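Local atomic coordinates of GCN5-related N-acetyltransferase (Brucella melitensis biovar Abortus 2308, PDB entry 3TCV), a protein that probably transfers an acetyl group from acetyl-CoA to an amine, possibly the N-terminal amine of a protein, as a member of the GNAT superfamily. Residues Ala143-Gln148 and Gln218-Trp223; Ser62-Glu65 and Gln69-Thr72; Pro174-Ala179 and Asp202-Ser207. One frame throughout, in Å; residues are numbered along the deposited sequence.

Contact 1 of 3, residues Ala143-Gln148 and Gln218-Trp223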
ATOM      1  N   ALA B 143      22.731  17.569  -7.580  1.00 20.09           N
ATOM      2  CA  ALA B 143      21.371  18.103  -7.696  1.00 19.46           C
ATOM      3  C   ALA B 143      20.289  17.034  -7.450  1.00 18.89           C
ATOM      4  O   ALA B 143      19.285  17.324  -6.799  1.00 18.80           O
ATOM      5  CB  ALA B 143      21.154  18.764  -9.062  1.00 19.29           C
ATOM      6  N   ALA B 144      20.483  15.834  -7.999  1.00 18.24           N
ATOM      7  CA  ALA B 144      19.514  14.728  -7.829  1.00 18.21           C
ATOM      8  C   ALA B 144      19.437  14.281  -6.374  1.00 17.87           C
ATOM      9  O   ALA B 144      18.336  14.103  -5.834  1.00 17.45           O
ATOM     10  CB  ALA B 144      19.872  13.527  -8.717  1.00 18.25           C
ATOM     11  N   THR B 145      20.592  14.152  -5.724  1.00 17.70           N
ATOM     12  CA  THR B 145      20.602  13.789  -4.312  1.00 17.87           C
ATOM     13  C   THR B 145      19.925  14.894  -3.495  1.00 18.34           C
ATOM     14  O   THR B 145      19.138  14.611  -2.606  1.00 18.01           O
ATOM     15  CB  THR B 145      22.030  13.503  -3.800  1.00 17.93           C
ATOM     16  OG1 THR B 145      22.506  12.281  -4.381  1.00 17.74           O
ATOM     17  CG2 THR B 145      22.096  13.432  -2.244  1.00 18.03           C
ATOM     18  N   GLU B 146      20.222  16.154  -3.800  1.00 19.27           N
ATOM     19  CA  GLU B 146      19.602  17.263  -3.054  1.00 20.36           C
ATOM     20  C   GLU B 146      18.084  17.383  -3.304  1.00 20.18           C
ATOM     21  O   GLU B 146      17.357  17.777  -2.393  1.00 20.25           O
ATOM     22  CB  GLU B 146      20.326  18.593  -3.315  1.00 21.29           C
ATOM     23  CG  GLU B 146      19.894  19.694  -2.365  1.00 22.06           C
ATOM     24  CD  GLU B 146      20.657  20.989  -2.608  1.00 23.96           C
ATOM     25  OE1 GLU B 146      20.820  21.390  -3.779  1.00 24.46           O
ATOM     26  OE2 GLU B 146      21.087  21.610  -1.620  1.00 25.74           O
ATOM     27  N   ALA B 147      17.608  17.018  -4.505  1.00 19.75           N
ATOM     28  CA  ALA B 147      16.169  16.979  -4.786  1.00 18.92           C
ATOM     29  C   ALA B 147      15.436  16.036  -3.828  1.00 18.68           C
ATOM     30  O   ALA B 147      14.354  16.354  -3.304  1.00 18.38           O
ATOM     31  CB  ALA B 147      15.920  16.550  -6.215  1.00 18.29           C
ATOM     32  N   GLN B 148      16.042  14.878  -3.603  1.00 18.60           N
ATOM     33  CA  GLN B 148      15.513  13.877  -2.666  1.00 18.60           C
ATOM     34  C   GLN B 148      15.566  14.442  -1.231  1.00 18.36           C
ATOM     35  O   GLN B 148      14.555  14.403  -0.489  1.00 17.67           O
ATOM     36  CB  GLN B 148      16.324  12.572  -2.795  1.00 18.69           C
ATOM     37  CG  GLN B 148      15.682  11.302  -2.299  1.00 19.58           C
ATOM     38  CD  GLN B 148      15.253  11.326  -0.846  1.00 19.50           C
ATOM     39  OE1 GLN B 148      14.091  11.441  -0.578  1.00 20.58           O
ATOM     40  NE2 GLN B 148      16.179  11.168   0.077  1.00 20.40           N
ATOM     41  N   GLN B 218      22.479  14.290   8.885  1.00 26.85           N
ATOM     42  CA  GLN B 218      23.903  14.623   9.074  1.00 27.57           C
ATOM     43  C   GLN B 218      24.765  14.119   7.908  1.00 25.33           C
ATOM     44  O   GLN B 218      25.651  14.824   7.441  1.00 24.79           O
ATOM     45  CB  GLN B 218      24.442  14.081  10.418  1.00 30.09           C
ATOM     46  CG  GLN B 218      23.729  14.665  11.634  1.00 33.57           C
ATOM     47  CD  GLN B 218      24.464  14.481  12.955  1.00 37.14           C
ATOM     48  OE1 GLN B 218      25.104  13.452  13.202  1.00 39.08           O
ATOM     49  NE2 GLN B 218      24.370  15.491  13.821  1.00 40.23           N
ATOM     50  N   ALA B 219      24.475  12.908   7.423  1.00 23.32           N
ATOM     51  CA  ALA B 219      25.273  12.289   6.361  1.00 22.02           C
ATOM     52  C   ALA B 219      25.049  12.988   5.017  1.00 21.25           C
ATOM     53  O   ALA B 219      25.986  13.162   4.244  1.00 20.62           O
ATOM     54  CB  ALA B 219      24.959  10.795   6.261  1.00 21.29           C
ATOM     55  N   TYR B 220      23.804  13.363   4.734  1.00 20.56           N
ATOM     56  CA  TYR B 220      23.502  14.097   3.515  1.00 20.36           C
ATOM     57  C   TYR B 220      24.157  15.487   3.550  1.00 21.17           C
ATOM     58  O   TYR B 220      24.694  15.943   2.549  1.00 20.48           O
ATOM     59  CB  TYR B 220      22.015  14.298   3.355  1.00 19.97           C
ATOM     60  CG  TYR B 220      21.210  13.177   2.698  1.00 19.31           C
ATOM     61  CD1 TYR B 220      20.711  13.311   1.390  1.00 18.85           C
ATOM     62  CD2 TYR B 220      20.876  12.014   3.401  1.00 19.71           C
ATOM     63  CE1 TYR B 220      19.923  12.298   0.813  1.00 18.73           C
ATOM     64  CE2 TYR B 220      20.120  11.018   2.824  1.00 19.22           C
ATOM     65  CZ  TYR B 220      19.645  11.152   1.533  1.00 18.96           C
ATOM     66  OH  TYR B 220      18.842  10.142   1.011  1.00 19.01           O
ATOM     67  N   GLN B 221      24.028  16.162   4.690  1.00 22.75           N
ATOM     68  CA  GLN B 221      24.579  17.523   4.822  1.00 24.89           C
ATOM     69  C   GLN B 221      26.082  17.478   4.602  1.00 25.02           C
ATOM     70  O   GLN B 221      26.638  18.347   3.947  1.00 26.26           O
ATOM     71  CB  GLN B 221      24.250  18.126   6.191  1.00 27.01           C
ATOM     72  CG  GLN B 221      22.867  18.757   6.254  1.00 27.90           C
ATOM     73  CD  GLN B 221      22.479  19.225   7.650  1.00 30.12           C
ATOM     74  OE1 GLN B 221      22.897  18.654   8.655  1.00 32.50           O
ATOM     75  NE2 GLN B 221      21.634  20.247   7.705  1.00 32.37           N
ATOM     76  N   ALA B 222      26.736  16.455   5.125  1.00 24.94           N
ATOM     77  CA  ALA B 222      28.181  16.304   4.962  1.00 25.35           C
ATOM     78  C   ALA B 222      28.526  16.053   3.491  1.00 24.59           C
ATOM     79  O   ALA B 222      29.446  16.658   2.955  1.00 25.21           O
ATOM     80  CB  ALA B 222      28.702  15.171   5.838  1.00 25.33           C
ATOM     81  N   TRP B 223      27.751  15.190   2.832  1.00 22.70           N
ATOM     82  CA  TRP B 223      27.985  14.837   1.433  1.00 21.79           C
ATOM     83  C   TRP B 223      27.736  15.984   0.478  1.00 22.14           C
ATOM     84  O   TRP B 223      28.469  16.144  -0.504  1.00 22.59           O
ATOM     85  CB  TRP B 223      27.126  13.609   1.026  1.00 20.35           C
ATOM     86  CG  TRP B 223      27.489  13.140  -0.358  1.00 20.08           C
ATOM     87  CD1 TRP B 223      28.547  12.314  -0.727  1.00 20.38           C
ATOM     88  CD2 TRP B 223      26.873  13.534  -1.625  1.00 19.74           C
ATOM     89  NE1 TRP B 223      28.603  12.165  -2.072  1.00 20.26           N
ATOM     90  CE2 TRP B 223      27.625  12.852  -2.670  1.00 20.06           C
ATOM     91  CE3 TRP B 223      25.789  14.324  -1.984  1.00 19.24           C
ATOM     92  CZ2 TRP B 223      27.297  12.972  -4.003  1.00 20.25           C
ATOM     93  CZ3 TRP B 223      25.486  14.454  -3.330  1.00 19.24           C
ATOM     94  CH2 TRP B 223      26.220  13.783  -4.316  1.00 19.56           C
TER

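Contact 2 of 3, residues Ser62-Glu65 and Gln69-Thr72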
ATOM      1  N   SER B  62      12.323  15.691 -21.023  1.00 19.41           N
ATOM      2  CA  SER B  62      11.595  14.419 -21.142  1.00 19.32           C
ATOM      3  C   SER B  62      11.638  13.830 -22.547  1.00 20.36           C
ATOM      4  O   SER B  62      11.054  12.794 -22.789  1.00 19.26           O
ATOM      5  CB  SER B  62      10.145  14.577 -20.664  1.00 18.69           C
ATOM      6  OG  SER B  62      10.106  15.128 -19.341  1.00 17.89           O
ATOM      7  N   SER B  63      12.321  14.509 -23.473  1.00 22.00           N
ATOM      8  CA  SER B  63      12.373  14.070 -24.878  1.00 22.99           C
ATOM      9  C   SER B  63      13.816  14.059 -25.392  1.00 23.82           C
ATOM     10  O   SER B  63      14.060  14.147 -26.598  1.00 24.94           O
ATOM     11  CB  SER B  63      11.463  14.956 -25.756  1.00 22.96           C
ATOM     12  OG  SER B  63      11.748  16.341 -25.592  1.00 23.39           O
ATOM     13  N   VAL B  64      14.764  13.924 -24.467  1.00 23.51           N
ATOM     14  CA  VAL B  64      16.175  13.775 -24.813  1.00 23.88           C
ATOM     15  C   VAL B  64      16.379  12.483 -25.615  1.00 24.40           C
ATOM     16  O   VAL B  64      15.519  11.600 -25.633  1.00 24.07           O
ATOM     17  CB  VAL B  64      17.075  13.754 -23.555  1.00 23.78           C
ATOM     18  CG1 VAL B  64      17.090  15.114 -22.888  1.00 23.61           C
ATOM     19  CG2 VAL B  64      16.604  12.675 -22.579  1.00 22.68           C
ATOM     20  N   GLU B  65      17.539  12.395 -26.275  1.00 25.78           N
ATOM     21  CA  GLU B  65      17.878  11.306 -27.184  1.00 26.77           C
ATOM     22  C   GLU B  65      17.620   9.921 -26.600  1.00 26.41           C
ATOM     23  O   GLU B  65      17.145   9.041 -27.303  1.00 27.97           O
ATOM     24  CB  GLU B  65      19.351  11.413 -27.639  1.00 27.23           C
ATOM     25  N   GLN B  69      14.830   4.912 -22.865  1.00 24.07           N
ATOM     26  CA  GLN B  69      15.542   4.166 -21.807  1.00 23.37           C
ATOM     27  C   GLN B  69      15.221   4.729 -20.430  1.00 22.91           C
ATOM     28  O   GLN B  69      14.885   3.978 -19.516  1.00 23.35           O
ATOM     29  CB  GLN B  69      17.082   4.142 -22.017  1.00 23.97           C
ATOM     30  N   ARG B  70      15.292   6.053 -20.283  1.00 22.61           N
ATOM     31  CA  ARG B  70      15.055   6.687 -18.989  1.00 21.95           C
ATOM     32  C   ARG B  70      13.641   6.494 -18.479  1.00 20.99           C
ATOM     33  O   ARG B  70      13.424   6.534 -17.278  1.00 21.25           O
ATOM     34  CB  ARG B  70      15.372   8.186 -19.046  1.00 22.24           C
ATOM     35  CG  ARG B  70      16.836   8.488 -19.296  1.00 23.30           C
ATOM     36  CD  ARG B  70      17.088   9.960 -19.564  1.00 23.79           C
ATOM     37  NE  ARG B  70      18.481  10.143 -19.972  1.00 24.97           N
ATOM     38  CZ  ARG B  70      19.513  10.201 -19.137  1.00 26.08           C
ATOM     39  NH1 ARG B  70      19.343  10.192 -17.815  1.00 25.80           N
ATOM     40  NH2 ARG B  70      20.743  10.320 -19.643  1.00 27.16           N
ATOM     41  N   PHE B  71      12.674   6.326 -19.383  1.00 20.65           N
ATOM     42  CA  PHE B  71      11.267   6.194 -18.990  1.00 19.92           C
ATOM     43  C   PHE B  71      10.823   4.749 -18.826  1.00 19.71           C
ATOM     44  O   PHE B  71       9.674   4.524 -18.479  1.00 19.58           O
ATOM     45  CB  PHE B  71      10.350   6.893 -20.005  1.00 19.89           C
ATOM     46  CG  PHE B  71      10.096   8.345 -19.704  1.00 19.91           C
ATOM     47  CD1 PHE B  71       8.834   8.784 -19.346  1.00 20.16           C
ATOM     48  CD2 PHE B  71      11.120   9.272 -19.752  1.00 20.34           C
ATOM     49  CE1 PHE B  71       8.594  10.110 -19.065  1.00 19.98           C
ATOM     50  CE2 PHE B  71      10.888  10.605 -19.466  1.00 20.32           C
ATOM     51  CZ  PHE B  71       9.626  11.026 -19.120  1.00 20.52           C
ATOM     52  N   THR B  72      11.719   3.783 -19.048  1.00 19.98           N
ATOM     53  CA  THR B  72      11.361   2.350 -19.060  1.00 20.79           C
ATOM     54  C   THR B  72      10.471   1.952 -17.886  1.00 20.69           C
ATOM     55  O   THR B  72       9.409   1.333 -18.086  1.00 20.25           O
ATOM     56  CB  THR B  72      12.624   1.465 -19.014  1.00 22.03           C
ATOM     57  OG1 THR B  72      13.441   1.733 -20.162  1.00 23.81           O
ATOM     58  CG2 THR B  72      12.254  -0.010 -18.998  1.00 21.99           C
TER

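Contact 3 of 3, residues Pro174-Ala179 and Asp202-Ser207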
ATOM      1  N   PRO B 174      18.576   0.132 -10.830  1.00 21.60           N
ATOM      2  CA  PRO B 174      19.062   1.474 -10.463  1.00 21.05           C
ATOM      3  C   PRO B 174      18.209   2.165  -9.370  1.00 20.55           C
ATOM      4  O   PRO B 174      18.767   2.873  -8.514  1.00 18.63           O
ATOM      5  CB  PRO B 174      18.981   2.249 -11.768  1.00 21.96           C
ATOM      6  CG  PRO B 174      19.126   1.200 -12.840  1.00 22.32           C
ATOM      7  CD  PRO B 174      18.463  -0.032 -12.296  1.00 22.25           C
ATOM      8  N   SER B 175      16.879   1.963  -9.420  1.00 18.74           N
ATOM      9  CA  SER B 175      15.979   2.574  -8.435  1.00 17.96           C
ATOM     10  C   SER B 175      16.167   1.929  -7.079  1.00 17.18           C
ATOM     11  O   SER B 175      16.253   2.631  -6.084  1.00 16.85           O
ATOM     12  CB  SER B 175      14.509   2.491  -8.838  1.00 18.15           C
ATOM     13  OG  SER B 175      13.732   3.225  -7.902  1.00 17.44           O
ATOM     14  N   ARG B 176      16.268   0.606  -7.033  1.00 17.46           N
ATOM     15  CA  ARG B 176      16.513  -0.072  -5.780  1.00 18.34           C
ATOM     16  C   ARG B 176      17.839   0.355  -5.154  1.00 18.02           C
ATOM     17  O   ARG B 176      17.905   0.624  -3.961  1.00 18.06           O
ATOM     18  CB  ARG B 176      16.527  -1.564  -5.952  1.00 19.72           C
ATOM     19  CG  ARG B 176      15.159  -2.132  -6.217  1.00 20.89           C
ATOM     20  CD  ARG B 176      15.168  -3.630  -6.039  1.00 22.05           C
ATOM     21  NE  ARG B 176      15.995  -4.295  -7.049  1.00 23.98           N
ATOM     22  CZ  ARG B 176      17.268  -4.685  -6.903  1.00 25.32           C
ATOM     23  NH1 ARG B 176      17.933  -4.467  -5.789  1.00 25.78           N
ATOM     24  NH2 ARG B 176      17.889  -5.305  -7.908  1.00 27.00           N
ATOM     25  N   ARG B 177      18.882   0.414  -5.970  1.00 17.96           N
ATOM     26  CA  ARG B 177      20.200   0.826  -5.476  1.00 18.44           C
ATOM     27  C   ARG B 177      20.172   2.301  -5.060  1.00 17.22           C
ATOM     28  O   ARG B 177      20.833   2.671  -4.084  1.00 17.05           O
ATOM     29  CB  ARG B 177      21.268   0.527  -6.535  1.00 20.40           C
ATOM     30  CG  ARG B 177      21.548  -0.970  -6.685  1.00 21.81           C
ATOM     31  CD  ARG B 177      22.711  -1.225  -7.641  1.00 24.73           C
ATOM     32  NE  ARG B 177      22.439  -0.830  -9.024  1.00 26.68           N
ATOM     33  CZ  ARG B 177      21.885  -1.624  -9.952  1.00 27.72           C
ATOM     34  NH1 ARG B 177      21.501  -2.864  -9.657  1.00 28.91           N
ATOM     35  NH2 ARG B 177      21.694  -1.163 -11.179  1.00 28.63           N
ATOM     36  N   ALA B 178      19.371   3.122  -5.736  1.00 16.14           N
ATOM     37  CA  ALA B 178      19.216   4.535  -5.366  1.00 15.89           C
ATOM     38  C   ALA B 178      18.570   4.650  -3.987  1.00 15.67           C
ATOM     39  O   ALA B 178      19.046   5.416  -3.135  1.00 15.60           O
ATOM     40  CB  ALA B 178      18.380   5.302  -6.397  1.00 15.95           C
ATOM     41  N   ALA B 179      17.509   3.870  -3.764  1.00 14.77           N
ATOM     42  CA  ALA B 179      16.813   3.868  -2.474  1.00 14.76           C
ATOM     43  C   ALA B 179      17.794   3.459  -1.367  1.00 14.88           C
ATOM     44  O   ALA B 179      17.852   4.104  -0.325  1.00 14.82           O
ATOM     45  CB  ALA B 179      15.595   2.917  -2.518  1.00 14.23           C
ATOM     46  N   ASP B 202       6.369  -6.599  -9.745  1.00 15.59           N
ATOM     47  CA  ASP B 202       6.452  -6.839  -8.320  1.00 15.40           C
ATOM     48  C   ASP B 202       7.058  -5.566  -7.742  1.00 15.24           C
ATOM     49  O   ASP B 202       8.081  -5.091  -8.259  1.00 16.48           O
ATOM     50  CB  ASP B 202       7.371  -8.001  -8.009  1.00 15.84           C
ATOM     51  CG  ASP B 202       6.965  -9.294  -8.694  1.00 16.47           C
ATOM     52  OD1 ASP B 202       5.773  -9.574  -8.934  1.00 15.42           O
ATOM     53  OD2 ASP B 202       7.903 -10.067  -8.995  1.00 18.43           O
ATOM     54  N   THR B 203       6.449  -5.020  -6.694  1.00 14.44           N
ATOM     55  CA  THR B 203       6.935  -3.776  -6.091  1.00 14.04           C
ATOM     56  C   THR B 203       7.813  -4.027  -4.871  1.00 13.82           C
ATOM     57  O   THR B 203       7.368  -4.635  -3.918  1.00 13.43           O
ATOM     58  CB  THR B 203       5.759  -2.865  -5.707  1.00 13.75           C
ATOM     59  OG1 THR B 203       5.050  -2.473  -6.898  1.00 13.85           O
ATOM     60  CG2 THR B 203       6.274  -1.632  -4.949  1.00 13.77           C
ATOM     61  N   ALA B 204       9.040  -3.500  -4.916  1.00 13.98           N
ATOM     62  CA  ALA B 204       9.977  -3.407  -3.797  1.00 13.71           C
ATOM     63  C   ALA B 204       9.665  -2.139  -3.006  1.00 13.45           C
ATOM     64  O   ALA B 204       9.613  -1.029  -3.576  1.00 13.23           O
ATOM     65  CB  ALA B 204      11.410  -3.344  -4.326  1.00 14.05           C
ATOM     66  N   TRP B 205       9.479  -2.309  -1.702  1.00 13.10           N
ATOM     67  CA  TRP B 205       9.175  -1.239  -0.730  1.00 12.83           C
ATOM     68  C   TRP B 205      10.312  -0.999   0.220  1.00 12.91           C
ATOM     69  O   TRP B 205      10.919  -1.944   0.747  1.00 12.99           O
ATOM     70  CB  TRP B 205       7.964  -1.636   0.119  1.00 12.66           C
ATOM     71  CG  TRP B 205       6.660  -1.589  -0.615  1.00 12.71           C
ATOM     72  CD1 TRP B 205       5.986  -2.648  -1.208  1.00 12.67           C
ATOM     73  CD2 TRP B 205       5.831  -0.407  -0.873  1.00 12.76           C
ATOM     74  NE1 TRP B 205       4.836  -2.209  -1.815  1.00 12.72           N
ATOM     75  CE2 TRP B 205       4.678  -0.878  -1.631  1.00 12.82           C
ATOM     76  CE3 TRP B 205       5.915   0.942  -0.541  1.00 12.93           C
ATOM     77  CZ2 TRP B 205       3.668  -0.021  -2.034  1.00 13.08           C
ATOM     78  CZ3 TRP B 205       4.897   1.799  -0.969  1.00 13.11           C
ATOM     79  CH2 TRP B 205       3.795   1.313  -1.689  1.00 13.15           C
ATOM     80  N   PHE B 206      10.557   0.279   0.489  1.00 12.83           N
ATOM     81  CA  PHE B 206      11.606   0.722   1.387  1.00 12.87           C
ATOM     82  C   PHE B 206      11.068   1.909   2.169  1.00 12.81           C
ATOM     83  O   PHE B 206      10.199   2.638   1.684  1.00 12.91           O
ATOM     84  CB  PHE B 206      12.850   1.206   0.636  1.00 13.05           C
ATOM     85  CG  PHE B 206      13.366   0.304  -0.463  1.00 13.17           C
ATOM     86  CD1 PHE B 206      14.534  -0.421  -0.292  1.00 13.42           C
ATOM     87  CD2 PHE B 206      12.755   0.289  -1.715  1.00 13.34           C
ATOM     88  CE1 PHE B 206      15.042  -1.212  -1.319  1.00 13.76           C
ATOM     89  CE2 PHE B 206      13.237  -0.516  -2.729  1.00 13.57           C
ATOM     90  CZ  PHE B 206      14.380  -1.266  -2.533  1.00 13.83           C
ATOM     91  N   SER B 207      11.650   2.160   3.336  1.00 12.88           N
ATOM     92  CA  SER B 207      11.219   3.270   4.161  1.00 12.90           C
ATOM     93  C   SER B 207      12.331   3.882   4.988  1.00 13.10           C
ATOM     94  O   SER B 207      13.330   3.219   5.338  1.00 13.03           O
ATOM     95  CB  SER B 207      10.097   2.860   5.086  1.00 12.81           C
ATOM     96  OG  SER B 207      10.528   2.022   6.151  1.00 12.85           O
TER

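Contact 1 of 3, residues Ala143-Gln148 and Gln218-Trp223
The phenol oxygen Tyr220 OH is held by two groups: the carbonyl O of Phe182, and the amide of Gln148, whose NE2 comes within 3.0 Å of Tyr220 OH. The second bond is weak, since its N-H···O angle is only 128°. Gln148 is bent at chi2, its amide plane stands 70° from the tyrosine ring, and the two side chains cross at about a right angle. At the other end of this amide, OE1 bonds Tyr164 OH, the firmer of the amide's two bonds, which would favour this rotation. The two helices belong to the layers of the GNAT fold: helix 142-158 follows strand 126-134, and helix 213-224 comes after the last strand of the sheet. Their segment axes run roughly antiparallel (150°), 11.1 Å apart at closest approach. The two aromatic side chains and Gln148 span much of this separation, and Thr145 packs against both rings. Its methyl CG2, anti to the backbone N, lies 3.9 Å from Tyr220 CD1 and 3.7 Å from Trp223 CZ3, while Thr145 CB is 3.6 Å from that same CZ3. Its hydroxyl OG1 bonds Arg181 NH1, and Arg181 also makes a cation-pi contact with Trp223. The indole NE1, in turn, is bonded to Gln235 OE1.

Contact 2 of 3, residues Ser62-Glu65 and Gln69-Thr72
The Phe71 ring meets Ser62 through its far end: CZ lies 3.9 Å from Ser62 CB and 4.1 Å from Ser62 OG, an oblique approach. The neighbouring ring atom CE2 is 4.0 Å from Ser62 O. Outside the two segments the same ring meets that of Tyr133, their planes about 50° apart, and also touches Pro78. The second flat group, the Arg70 guanidinium, is likewise approached obliquely, by Val64 CG2. That methyl is equidistant from two atoms of the arginine, 4.1 Å from both Arg70 CD and Arg70 NE, and the two side chains cross at about a right angle. The arginine is extended from CG to NE, which carries its NE to a salt bridge with Asp66 OD1, in the short link between the segments. Tyr133 and Pro136 both touch Val64 and Arg70, packing beside this pair.

The segments lie four residues apart in sequence, and the contact is a local turn-back between the end of helix 51-61 and the short helix 67-70, within the GNAT domain, with Ser62 and Phe71 nearest at 8.5 Å between CA atoms. Beyond the helix, Thr72 turns back on Gln69 O, which accepts both its OG1 at 2.7 Å and its backbone N at 3.2 Å. Both donors reach that oxygen from the same face of the carbonyl plane, and OG1 is tilted 29° out of it.

Ser62 OG is satisfied by Leu58 O in the preceding helix, leaving mainly its CB to pack on the ring. By contrast, Ser62 O is buried without a polar partner in the model. With Ser62 OG and Arg70 NE bonded elsewhere and Ser62 O without a partner, what joins the segments is van der Waals packing, with no directional bond to set their spacing.

Contact 3 of 3, residues Pro174-Ala179 and Asp202-Ser207
Ala179 CB sits over one face of the Phe206 ring, 3.9 Å from its centroid and 9° off the normal, a well-centred CH-pi contact. This joins helix 173-182 of the GNAT fold to strand 199-209 of its mixed sheet; the two segments run nearly parallel, 12° apart, with their axes 9.9 Å from each other at closest approach. Arg176, one turn before Ala179, comes to the edge of the same ring, where its CG lies 3.9 Å from Phe206 CZ, near the ring plane. Farther along, Arg176 CD touches Ala204 CB at 4.1 Å. Ala204 and Phe206, two residues apart on the strand, thus present their side chains to the same helix. The aliphatic part of the arginine does the packing, while NE bonds the carbonyl O of Asn170. In the next shell, the strand is set by backbone bonds to both neighbours, Ala204 to Cys168 and Trp205 to Glu187 and Gly188. Trp205 and Ser207 point to the other side of the sheet, where Ser207 OG bonds Glu187 OE2 of the same chain and Arg191 NH2 of the second subunit. On the helix side the chain of Arg176 bends at chi3, and the guanidinium plane lies 16° from that of the Phe206 ring.

In the fold
Contacts 1 and 3 are the closer neighbours: their centres are 18 Å apart and their nearest atoms about 6 Å. Strand 199-209 of contact 3 is followed in the chain by helix 213-224 of contact 1, and the whole of contact 3 falls between the two segments of contact 1 in sequence. Helix 173-182 provides a physical link, since the Arg181 side chain and the Phe182 carbonyl O bond Thr145 and Tyr220 respectively. Contact 2 closes earlier in the chain, its centre 24 Å from that of contact 1 and 20 Å from that of contact 3. Strand 126-134 bridges the gap, with Trp134 touching contact 1 and Tyr133 touching contact 2.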